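Local coordinates for protein beta-N-acetylhexosaminidase (Bacteroides fragilis, PDB 4PYS) that probably removes terminal N-acetylhexosamine sugars from glycoconjugates by hydrolysing their beta-glycosidic bonds, as a family 20 glycoside hydrolase with a TIM-barrel catalytic domain, at residues P39-R44 and A94-F99; M155-K160 and A214-T219; R175-I178 and L184-I187. All coordinates share one frame; numbering follows the deposited sequence.

Contact 1 of 3, residues P39-R44 and A94-F99; sequences PGSFIR and ADDAGF
F42 and F99 meet ring against ring where segment 39-44, at the start of helix 43-49, packs on the first turn of helix 96-109, in the non-catalytic alpha/beta domain that accompanies the barrel in family 20 hexosaminidases. F42 can be followed outward. Its CB lies 4.0 Å from F99 CB, and CG, held between the backbone N and carbonyl carbon (chi1 62°), comes to 3.7 Å from the same methylene. F99 CB thus sits over one face of the F42 ring, 3.9 Å from its centroid, as a CH-pi contact. Farther out along one side of the ring, CD2 and CE2 run onto the F99 ring, with F42 CE2 3.5 Å from F99 CD2. The two ring planes are inclined by 33°, an oblique meeting. On the opposite face of F42, the carbonyl O of P39 stands over the ring centre. I100 and I103 of helix 96-109 and the ring of W69 add further apolar surroundings. At the helix start, D95 is the N-cap: its OD1 accepts from G98 N at 3.0 Å, met nearly head-on to the carboxylate C-O bond.

Contact 2 of 3, residues M155-K160 and A214-T219; sequences MASMLK and ADRGIT
One hydrogen bond joins S157, in the last turn of helix 146-158, to the turn that follows helix 203-214: S157 OG donates to R216 O over 2.7 Å. The hydroxyl approaches in the carbonyl plane, on a lone pair, with a C=O...OG angle of 134°. OG stands opposite the backbone N about the first torsion (chi1 -173°), which carries it off the helix toward this carbonyl. Q104 of helix 96-109 also hydrogen-bonds the hydroxyl, so this buried oxygen is gripped from two elements.

Van der Waals contacts flank this bond. R216 CB lies 3.4 Å from S157 OG, while the arginine chain bends away so that its guanidinium forms salt bridges with D154 and E48 and its NE bonds Y212 O. I218 points CD1 at the helix, 3.9 Å from S157 N; its apolar contacts are CD1 with A156 CB, also at 3.9 Å, and CG1 with S157 CB at 4.1 Å.

Backbone bonds close both helices. K160 and G217, each with positive phi, are the C-prime residues of Schellman motifs, with K160 N bonded to S157 O and G217 N to A214 O. In this TIM barrel, the C-terminal end of outer helix 146-158 meets the turn after helix 203-214, each just before its next strand, 163-170 and 219-223 respectively.

Contact 3 of 3, residues R175-I178 and L184-I187; sequences RIEI and LTRI
Van der Waals contact between the T185 methyl and the backbone of 175-177 makes up much of this meeting. CG2 of T185 rests 3.5 Å from I176 O and 3.6 Å from E177 CA, and lies beside the carbonyl carbon of R175. The threonine branches divide the work: CG2 is anti to its carbonyl carbon and faces the loop, whereas OG1, at chi1 44°, serves the polar side.

A second apolar contact joins I178 and L184. Here L184 CD1 approaches the stem of the isoleucine, 3.9 Å from CG1 and 4.1 Å from CB, the two side chains running at a slant to each other. F269 and V273 of helix 264-280 border this pair.

Polar contact passes through one water. I178 N donates to it over 3.0 Å, and T185 OG1 is hydrogen-bonded to it at 2.8 Å, so the water bridges loop and helix. The polar ends of R175 and E177 have partners elsewhere, R175 NH1 the carbonyls of G199 and Q197, and E177 OE1 the backbone N of Q203.

The chain doubles back from the loop after strand 173-174 onto helix 183-186, within the insertion between strand 163-170 and helix 203-214 of the TIM-barrel catalytic domain.

Contacts 1 and 2 are neighbours, their centres about 11 Å apart, and a salt bridge from R44 NE to D215 OD1 ties the accompanying domain to the barrel. Helix 96-109 serves both: its first turn belongs to contact 1, and its I100 and Q104 reach S157 of contact 2. Contact 3, centred about 27 Å from the centre of contact 2, lies within the chain loop that contact 2 closes. Contact 1 is partly buried and largely aromatic. Contacts 2 and 3 are buried, yet differ in their polar chemistry: a direct hydroxyl-to-carbonyl bond from a helix end to the turn after another helix in the one, a bridging water between a loop and a short helix in the other.

Contact 1 of 3, residues P39-R44 and A94-F99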
ATOM      1  N   PRO A  39       0.059 -23.245 -12.671  1.00 34.43           N
ATOM      2  CA  PRO A  39      -0.543 -21.913 -12.736  1.00 36.25           C
ATOM      3  C   PRO A  39      -1.236 -21.536 -11.434  1.00 41.79           C
ATOM      4  O   PRO A  39      -1.902 -20.501 -11.378  1.00 34.58           O
ATOM      5  CB  PRO A  39      -1.587 -22.079 -13.837  1.00 37.90           C
ATOM      6  CG  PRO A  39      -2.024 -23.492 -13.700  1.00 37.51           C
ATOM      7  CD  PRO A  39      -0.796 -24.266 -13.301  1.00 39.30           C
ATOM      8  N   GLY A  40      -1.068 -22.365 -10.406  1.00 41.91           N
ATOM      9  CA  GLY A  40      -1.778 -22.203  -9.147  1.00 39.93           C
ATOM     10  C   GLY A  40      -1.752 -20.830  -8.492  1.00 40.39           C
ATOM     11  O   GLY A  40      -2.710 -20.437  -7.822  1.00 42.72           O
ATOM     12  N   SER A  41      -0.671 -20.083  -8.682  1.00 39.78           N
ATOM     13  CA  SER A  41      -0.497 -18.826  -7.959  1.00 49.09           C
ATOM     14  C   SER A  41      -1.259 -17.650  -8.572  1.00 46.57           C
ATOM     15  O   SER A  41      -1.652 -16.724  -7.864  1.00 50.99           O
ATOM     16  CB  SER A  41       0.973 -18.460  -7.923  1.00 62.05           C
ATOM     17  OG  SER A  41       1.349 -18.031  -9.214  1.00 72.83           O
ATOM     18  N   PHE A  42      -1.444 -17.671  -9.890  1.00 38.40           N
ATOM     19  CA  PHE A  42      -2.109 -16.558 -10.566  1.00 41.60           C
ATOM     20  C   PHE A  42      -3.493 -16.910 -11.086  1.00 44.51           C
ATOM     21  O   PHE A  42      -4.276 -16.028 -11.444  1.00 42.29           O
ATOM     22  CB  PHE A  42      -1.237 -16.007 -11.701  1.00 39.13           C
ATOM     23  CG  PHE A  42      -0.938 -17.001 -12.791  1.00 33.34           C
ATOM     24  CD1 PHE A  42      -1.820 -17.180 -13.846  1.00 38.70           C
ATOM     25  CD2 PHE A  42       0.239 -17.735 -12.772  1.00 34.96           C
ATOM     26  CE1 PHE A  42      -1.545 -18.082 -14.853  1.00 42.49           C
ATOM     27  CE2 PHE A  42       0.522 -18.636 -13.774  1.00 43.80           C
ATOM     28  CZ  PHE A  42      -0.373 -18.809 -14.820  1.00 40.39           C
ATOM     29  N   ILE A  43      -3.807 -18.198 -11.111  1.00 39.20           N
ATOM     30  CA  ILE A  43      -4.987 -18.648 -11.830  1.00 43.06           C
ATOM     31  C   ILE A  43      -6.324 -18.287 -11.164  1.00 45.52           C
ATOM     32  O   ILE A  43      -7.334 -18.135 -11.851  1.00 39.33           O
ATOM     33  CB  ILE A  43      -4.909 -20.154 -12.152  1.00 41.30           C
ATOM     34  CG1 ILE A  43      -5.697 -20.455 -13.424  1.00 49.50           C
ATOM     35  CG2 ILE A  43      -5.365 -20.998 -10.968  1.00 40.78           C
ATOM     36  CD1 ILE A  43      -5.264 -19.595 -14.607  1.00 49.04           C
ATOM     37  N   ARG A  44      -6.341 -18.147  -9.841  1.00 38.73           N
ATOM     38  CA  ARG A  44      -7.572 -17.752  -9.163  1.00 35.63           C
ATOM     39  C   ARG A  44      -8.022 -16.354  -9.610  1.00 31.83           C
ATOM     40  O   ARG A  44      -9.223 -16.089  -9.739  1.00 36.44           O
ATOM     41  CB  ARG A  44      -7.411 -17.822  -7.644  1.00 40.08           C
ATOM     42  CG  ARG A  44      -7.498 -19.242  -7.091  1.00 45.92           C
ATOM     43  CD  ARG A  44      -7.521 -19.260  -5.568  1.00 59.17           C
ATOM     44  NE  ARG A  44      -6.175 -19.314  -5.003  1.00 68.35           N
ATOM     45  CZ  ARG A  44      -5.499 -20.443  -4.797  1.00 72.12           C
ATOM     46  NH1 ARG A  44      -6.044 -21.610  -5.118  1.00 68.89           N
ATOM     47  NH2 ARG A  44      -4.279 -20.407  -4.276  1.00 75.73           N
ATOM     48  N   ALA A  94       8.422 -13.490 -16.174  1.00 24.19           N
ATOM     49  CA  ALA A  94       9.576 -14.091 -15.498  1.00 31.44           C
ATOM     50  C   ALA A  94       9.198 -14.681 -14.147  1.00 28.18           C
ATOM     51  O   ALA A  94       9.914 -15.525 -13.606  1.00 31.43           O
ATOM     52  CB  ALA A  94      10.706 -13.077 -15.342  1.00 36.19           C
ATOM     53  N   ASP A  95       8.077 -14.233 -13.598  1.00 26.20           N
ATOM     54  CA  ASP A  95       7.652 -14.676 -12.269  1.00 29.16           C
ATOM     55  C   ASP A  95       6.139 -14.549 -12.139  1.00 29.58           C
ATOM     56  O   ASP A  95       5.475 -14.029 -13.034  1.00 23.87           O
ATOM     57  CB  ASP A  95       8.360 -13.848 -11.184  1.00 28.62           C
ATOM     58  CG  ASP A  95       8.299 -12.343 -11.461  1.00 33.85           C
ATOM     59  OD1 ASP A  95       7.200 -11.827 -11.720  1.00 31.58           O
ATOM     60  OD2 ASP A  95       9.355 -11.676 -11.456  1.00 36.26           O
ATOM     61  N   ASP A  96       5.576 -15.015 -11.028  1.00 27.22           N
ATOM     62  CA  ASP A  96       4.120 -14.973 -10.879  1.00 24.51           C
ATOM     63  C   ASP A  96       3.547 -13.560 -10.908  1.00 22.09           C
ATOM     64  O   ASP A  96       2.444 -13.353 -11.398  1.00 23.34           O
ATOM     65  CB  ASP A  96       3.690 -15.681  -9.596  1.00 28.59           C
ATOM     66  CG  ASP A  96       3.917 -17.179  -9.655  1.00 44.26           C
ATOM     67  OD1 ASP A  96       3.876 -17.762 -10.763  1.00 46.87           O
ATOM     68  OD2 ASP A  96       4.105 -17.778  -8.579  1.00 47.96           O
ATOM     69  N   ALA A  97       4.282 -12.585 -10.378  1.00 19.52           N
ATOM     70  CA  ALA A  97       3.819 -11.193 -10.409  1.00 21.06           C
ATOM     71  C   ALA A  97       3.553 -10.736 -11.838  1.00 22.22           C
ATOM     72  O   ALA A  97       2.543 -10.084 -12.126  1.00 19.47           O
ATOM     73  CB  ALA A  97       4.833 -10.284  -9.744  1.00 27.13           C
ATOM     74  N   GLY A  98       4.469 -11.075 -12.736  1.00 20.54           N
ATOM     75  CA  GLY A  98       4.289 -10.756 -14.143  1.00 19.66           C
ATOM     76  C   GLY A  98       3.002 -11.312 -14.718  1.00 20.89           C
ATOM     77  O   GLY A  98       2.312 -10.625 -15.460  1.00 19.10           O
ATOM     78  N   PHE A  99       2.661 -12.555 -14.372  1.00 19.33           N
ATOM     79  CA  PHE A  99       1.423 -13.145 -14.877  1.00 20.24           C
ATOM     80  C   PHE A  99       0.205 -12.406 -14.338  1.00 21.58           C
ATOM     81  O   PHE A  99      -0.789 -12.217 -15.036  1.00 18.77           O
ATOM     82  CB  PHE A  99       1.337 -14.626 -14.478  1.00 21.88           C
ATOM     83  CG  PHE A  99       2.205 -15.541 -15.305  1.00 22.42           C
ATOM     84  CD1 PHE A  99       2.149 -15.521 -16.700  1.00 25.02           C
ATOM     85  CD2 PHE A  99       3.070 -16.441 -14.685  1.00 22.82           C
ATOM     86  CE1 PHE A  99       2.946 -16.396 -17.462  1.00 22.88           C
ATOM     87  CE2 PHE A  99       3.880 -17.300 -15.438  1.00 28.27           C
ATOM     88  CZ  PHE A  99       3.809 -17.275 -16.831  1.00 27.07           C
TER

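Contact 2 of 3, residues M155-K160 and A214-T219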
HETATM    1  N   MSE A 155      -8.013  -3.161  -5.713  1.00 18.86           N
HETATM    2  CA  MSE A 155      -7.666  -1.932  -6.438  1.00 19.22           C
HETATM    3  C   MSE A 155      -6.162  -1.834  -6.658  1.00 16.85           C
HETATM    4  O   MSE A 155      -5.694  -1.501  -7.756  1.00 18.57           O
HETATM    5  CB  MSE A 155      -8.142  -0.696  -5.669  1.00 19.19           C
HETATM    6  CG  MSE A 155      -7.675   0.594  -6.324  1.00 20.13           C
HETATM    7 SE   MSE A 155      -7.714   2.091  -5.082  0.70 21.50          SE
HETATM    8  CE  MSE A 155      -6.188   1.562  -4.004  1.00 23.64           C
ATOM      9  N   ALA A 156      -5.400  -2.128  -5.621  1.00 18.28           N
ATOM     10  CA  ALA A 156      -3.947  -2.006  -5.707  1.00 18.10           C
ATOM     11  C   ALA A 156      -3.432  -2.912  -6.816  1.00 21.37           C
ATOM     12  O   ALA A 156      -2.622  -2.501  -7.638  1.00 16.77           O
ATOM     13  CB  ALA A 156      -3.314  -2.372  -4.360  1.00 17.57           C
ATOM     14  N   SER A 157      -3.935  -4.138  -6.856  1.00 18.78           N
ATOM     15  CA  SER A 157      -3.527  -5.097  -7.892  1.00 17.49           C
ATOM     16  C   SER A 157      -3.945  -4.619  -9.272  1.00 18.39           C
ATOM     17  O   SER A 157      -3.181  -4.720 -10.238  1.00 19.67           O
ATOM     18  CB  SER A 157      -4.164  -6.460  -7.621  1.00 20.06           C
ATOM     19  OG  SER A 157      -3.658  -7.434  -8.527  1.00 24.76           O
HETATM   20  N   MSE A 158      -5.155  -4.079  -9.354  1.00 16.07           N
HETATM   21  CA  MSE A 158      -5.701  -3.583 -10.615  1.00 15.84           C
HETATM   22  C   MSE A 158      -4.814  -2.496 -11.212  1.00 18.59           C
HETATM   23  O   MSE A 158      -4.715  -2.365 -12.434  1.00 19.19           O
HETATM   24  CB  MSE A 158      -7.123  -3.034 -10.376  1.00 16.40           C
HETATM   25  CG  MSE A 158      -7.779  -2.433 -11.606  1.00 21.12           C
HETATM   26 SE   MSE A 158      -9.536  -1.729 -11.126  0.68 22.27          SE
HETATM   27  CE  MSE A 158      -8.910  -0.212 -10.034  1.00 21.82           C
ATOM     28  N   LEU A 159      -4.168  -1.724 -10.342  1.00 15.77           N
ATOM     29  CA  LEU A 159      -3.352  -0.593 -10.766  1.00 14.34           C
ATOM     30  C   LEU A 159      -1.874  -0.981 -10.808  1.00 17.97           C
ATOM     31  O   LEU A 159      -0.995  -0.116 -10.914  1.00 16.06           O
ATOM     32  CB  LEU A 159      -3.565   0.575  -9.800  1.00 20.16           C
ATOM     33  CG  LEU A 159      -4.995   1.146  -9.835  1.00 22.27           C
ATOM     34  CD1 LEU A 159      -5.153   2.288  -8.855  1.00 22.69           C
ATOM     35  CD2 LEU A 159      -5.360   1.607 -11.225  1.00 22.85           C
ATOM     36  N   LYS A 160      -1.627  -2.288 -10.741  1.00 16.01           N
ATOM     37  CA  LYS A 160      -0.281  -2.875 -10.807  1.00 16.53           C
ATOM     38  C   LYS A 160       0.662  -2.486  -9.657  1.00 15.81           C
ATOM     39  O   LYS A 160       1.876  -2.518  -9.807  1.00 15.56           O
ATOM     40  CB  LYS A 160       0.365  -2.614 -12.180  1.00 16.93           C
ATOM     41  CG  LYS A 160      -0.453  -3.232 -13.338  1.00 17.58           C
ATOM     42  CD  LYS A 160       0.407  -3.332 -14.612  1.00 15.62           C
ATOM     43  CE  LYS A 160      -0.298  -4.083 -15.733  1.00 18.27           C
ATOM     44  NZ  LYS A 160      -1.364  -3.238 -16.391  1.00 17.37           N
ATOM     45  N   ALA A 214      -2.414 -12.450  -1.772  1.00 26.76           N
ATOM     46  CA  ALA A 214      -1.428 -13.273  -2.472  1.00 29.95           C
ATOM     47  C   ALA A 214      -1.932 -13.694  -3.852  1.00 29.45           C
ATOM     48  O   ALA A 214      -1.159 -13.730  -4.811  1.00 32.26           O
ATOM     49  CB  ALA A 214      -1.057 -14.499  -1.636  1.00 30.95           C
ATOM     50  N   ASP A 215      -3.229 -13.989  -3.950  1.00 25.29           N
ATOM     51  CA  ASP A 215      -3.832 -14.397  -5.218  1.00 28.35           C
ATOM     52  C   ASP A 215      -3.791 -13.290  -6.254  1.00 28.73           C
ATOM     53  O   ASP A 215      -3.971 -13.540  -7.447  1.00 32.52           O
ATOM     54  CB  ASP A 215      -5.283 -14.840  -5.018  1.00 31.46           C
ATOM     55  CG  ASP A 215      -5.389 -16.196  -4.371  1.00 43.46           C
ATOM     56  OD1 ASP A 215      -4.414 -16.969  -4.475  1.00 49.34           O
ATOM     57  OD2 ASP A 215      -6.443 -16.485  -3.764  1.00 41.06           O
ATOM     58  N   ARG A 216      -3.578 -12.058  -5.814  1.00 26.20           N
ATOM     59  CA  ARG A 216      -3.496 -10.960  -6.769  1.00 22.67           C
ATOM     60  C   ARG A 216      -2.187 -10.173  -6.678  1.00 23.98           C
ATOM     61  O   ARG A 216      -2.120  -8.997  -7.033  1.00 22.46           O
ATOM     62  CB  ARG A 216      -4.759 -10.072  -6.716  1.00 27.68           C
ATOM     63  CG  ARG A 216      -5.144  -9.529  -5.362  1.00 29.07           C
ATOM     64  CD  ARG A 216      -6.676  -9.424  -5.217  1.00 21.32           C
ATOM     65  NE  ARG A 216      -7.256 -10.748  -4.996  1.00 31.52           N
ATOM     66  CZ  ARG A 216      -8.353 -11.198  -5.596  1.00 29.60           C
ATOM     67  NH1 ARG A 216      -8.786 -12.422  -5.348  1.00 32.39           N
ATOM     68  NH2 ARG A 216      -9.012 -10.429  -6.443  1.00 29.99           N
ATOM     69  N   GLY A 217      -1.130 -10.844  -6.222  1.00 32.69           N
ATOM     70  CA  GLY A 217       0.213 -10.292  -6.287  1.00 31.59           C
ATOM     71  C   GLY A 217       0.524  -9.185  -5.298  1.00 29.63           C
ATOM     72  O   GLY A 217       1.458  -8.405  -5.507  1.00 28.25           O
ATOM     73  N   ILE A 218      -0.252  -9.118  -4.220  1.00 27.97           N
ATOM     74  CA  ILE A 218      -0.092  -8.046  -3.235  1.00 25.92           C
ATOM     75  C   ILE A 218       0.507  -8.583  -1.943  1.00 25.41           C
ATOM     76  O   ILE A 218       0.005  -9.556  -1.389  1.00 26.23           O
ATOM     77  CB  ILE A 218      -1.448  -7.388  -2.906  1.00 25.48           C
ATOM     78  CG1 ILE A 218      -2.003  -6.674  -4.142  1.00 26.12           C
ATOM     79  CG2 ILE A 218      -1.294  -6.398  -1.755  1.00 25.12           C
ATOM     80  CD1 ILE A 218      -1.065  -5.600  -4.697  1.00 25.50           C
ATOM     81  N   THR A 219       1.579  -7.945  -1.474  1.00 24.42           N
ATOM     82  CA  THR A 219       2.165  -8.259  -0.172  1.00 24.01           C
ATOM     83  C   THR A 219       1.576  -7.285   0.840  1.00 24.80           C
ATOM     84  O   THR A 219       1.576  -6.077   0.611  1.00 22.00           O
ATOM     85  CB  THR A 219       3.686  -8.109  -0.223  1.00 24.24           C
ATOM     86  OG1 THR A 219       4.225  -9.106  -1.109  1.00 25.99           O
ATOM     87  CG2 THR A 219       4.312  -8.266   1.169  1.00 23.97           C
TER

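Contact 3 of 3, residues R175-I178 and L184-I187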
ATOM      1  N   ARG A 175      -6.419  -2.497  16.042  1.00 27.16           N
ATOM      2  CA  ARG A 175      -7.317  -3.405  15.333  1.00 27.60           C
ATOM      3  C   ARG A 175      -6.718  -4.741  14.929  1.00 28.07           C
ATOM      4  O   ARG A 175      -7.369  -5.510  14.216  1.00 31.30           O
ATOM      5  CB  ARG A 175      -7.925  -2.698  14.109  1.00 29.31           C
ATOM      6  CG  ARG A 175      -8.532  -1.363  14.490  1.00 31.37           C
ATOM      7  CD  ARG A 175      -9.769  -0.994  13.693  1.00 31.35           C
ATOM      8  NE  ARG A 175     -10.040   0.424  13.902  1.00 30.92           N
ATOM      9  CZ  ARG A 175     -10.884   0.898  14.804  1.00 31.07           C
ATOM     10  NH1 ARG A 175     -11.593   0.064  15.560  1.00 31.46           N
ATOM     11  NH2 ARG A 175     -11.038   2.209  14.938  1.00 32.94           N
ATOM     12  N   ILE A 176      -5.500  -5.042  15.387  1.00 29.73           N
ATOM     13  CA  ILE A 176      -4.886  -6.317  15.024  1.00 26.51           C
ATOM     14  C   ILE A 176      -4.910  -7.252  16.228  1.00 32.19           C
ATOM     15  O   ILE A 176      -4.380  -6.921  17.290  1.00 31.52           O
ATOM     16  CB  ILE A 176      -3.462  -6.141  14.409  1.00 28.54           C
ATOM     17  CG1 ILE A 176      -2.860  -7.501  14.061  1.00 32.90           C
ATOM     18  CG2 ILE A 176      -2.552  -5.349  15.329  1.00 27.53           C
ATOM     19  CD1 ILE A 176      -3.571  -8.181  12.916  1.00 33.69           C
ATOM     20  N   GLU A 177      -5.582  -8.392  16.081  1.00 28.87           N
ATOM     21  CA  GLU A 177      -5.699  -9.338  17.191  1.00 30.94           C
ATOM     22  C   GLU A 177      -4.354  -9.967  17.531  1.00 31.80           C
ATOM     23  O   GLU A 177      -3.659 -10.488  16.649  1.00 31.21           O
ATOM     24  CB  GLU A 177      -6.727 -10.437  16.884  1.00 34.64           C
ATOM     25  CG  GLU A 177      -6.903 -11.412  18.049  1.00 35.44           C
ATOM     26  CD  GLU A 177      -7.894 -12.530  17.774  1.00 45.72           C
ATOM     27  OE1 GLU A 177      -7.798 -13.184  16.716  1.00 38.99           O
ATOM     28  OE2 GLU A 177      -8.761 -12.767  18.638  1.00 54.90           O
ATOM     29  N   ILE A 178      -4.002  -9.910  18.815  1.00 33.49           N
ATOM     30  CA  ILE A 178      -2.789 -10.520  19.348  1.00 37.75           C
ATOM     31  C   ILE A 178      -3.253 -11.473  20.441  1.00 37.19           C
ATOM     32  O   ILE A 178      -3.769 -11.028  21.465  1.00 38.29           O
ATOM     33  CB  ILE A 178      -1.839  -9.470  19.975  1.00 38.53           C
ATOM     34  CG1 ILE A 178      -1.481  -8.365  18.967  1.00 32.80           C
ATOM     35  CG2 ILE A 178      -0.577 -10.146  20.512  1.00 36.57           C
ATOM     36  CD1 ILE A 178      -0.876  -8.868  17.654  1.00 31.47           C
ATOM     37  N   LEU A 184      -5.813  -5.974  23.821  1.00 38.22           N
ATOM     38  CA  LEU A 184      -5.426  -5.009  22.789  1.00 36.09           C
ATOM     39  C   LEU A 184      -6.590  -4.778  21.829  1.00 34.62           C
ATOM     40  O   LEU A 184      -6.844  -3.649  21.434  1.00 36.24           O
ATOM     41  CB  LEU A 184      -4.160  -5.440  22.037  1.00 35.18           C
ATOM     42  CG  LEU A 184      -2.826  -5.294  22.775  1.00 38.24           C
ATOM     43  CD1 LEU A 184      -1.703  -5.898  21.952  1.00 35.57           C
ATOM     44  CD2 LEU A 184      -2.535  -3.840  23.104  1.00 38.05           C
ATOM     45  N   THR A 185      -7.312  -5.842  21.481  1.00 37.63           N
ATOM     46  CA  THR A 185      -8.490  -5.701  20.620  1.00 36.29           C
ATOM     47  C   THR A 185      -9.787  -5.618  21.415  1.00 39.58           C
ATOM     48  O   THR A 185     -10.650  -4.801  21.104  1.00 38.46           O
ATOM     49  CB  THR A 185      -8.607  -6.833  19.587  1.00 37.14           C
ATOM     50  OG1 THR A 185      -8.344  -8.096  20.217  1.00 39.47           O
ATOM     51  CG2 THR A 185      -7.627  -6.613  18.438  1.00 31.04           C
ATOM     52  N   ARG A 186      -9.926  -6.450  22.447  1.00 37.56           N
ATOM     53  CA  ARG A 186     -11.171  -6.489  23.200  1.00 38.65           C
ATOM     54  C   ARG A 186     -11.498  -5.145  23.845  1.00 42.25           C
ATOM     55  O   ARG A 186     -12.667  -4.787  24.001  1.00 45.93           O
ATOM     56  CB  ARG A 186     -11.142  -7.612  24.249  1.00 45.64           C
ATOM     57  CG  ARG A 186     -11.275  -8.997  23.636  1.00 52.20           C
ATOM     58  CD  ARG A 186     -10.820 -10.101  24.584  1.00 56.80           C
ATOM     59  NE  ARG A 186     -11.603 -10.147  25.811  1.00 58.23           N
ATOM     60  CZ  ARG A 186     -11.654 -11.203  26.617  1.00 64.03           C
ATOM     61  NH1 ARG A 186     -12.393 -11.167  27.713  1.00 66.14           N
ATOM     62  NH2 ARG A 186     -10.972 -12.302  26.319  1.00 69.04           N
ATOM     63  N   ILE A 187     -10.463  -4.402  24.214  1.00 39.82           N
ATOM     64  CA  ILE A 187     -10.644  -3.060  24.746  1.00 39.14           C
ATOM     65  C   ILE A 187     -10.239  -2.030  23.697  1.00 44.21           C
ATOM     66  O   ILE A 187     -10.984  -1.093  23.399  1.00 42.20           O
ATOM     67  CB  ILE A 187      -9.794  -2.847  26.005  1.00 50.48           C
ATOM     68  CG1 ILE A 187     -10.252  -3.794  27.117  1.00 48.17           C
ATOM     69  CG2 ILE A 187      -9.853  -1.388  26.465  1.00 51.71           C
ATOM     70  CD1 ILE A 187      -9.688  -3.448  28.466  1.00 57.22           C
TER
HETATM   71  O   HOH W   1      -5.646  -8.565  20.909  1.00 32.05           O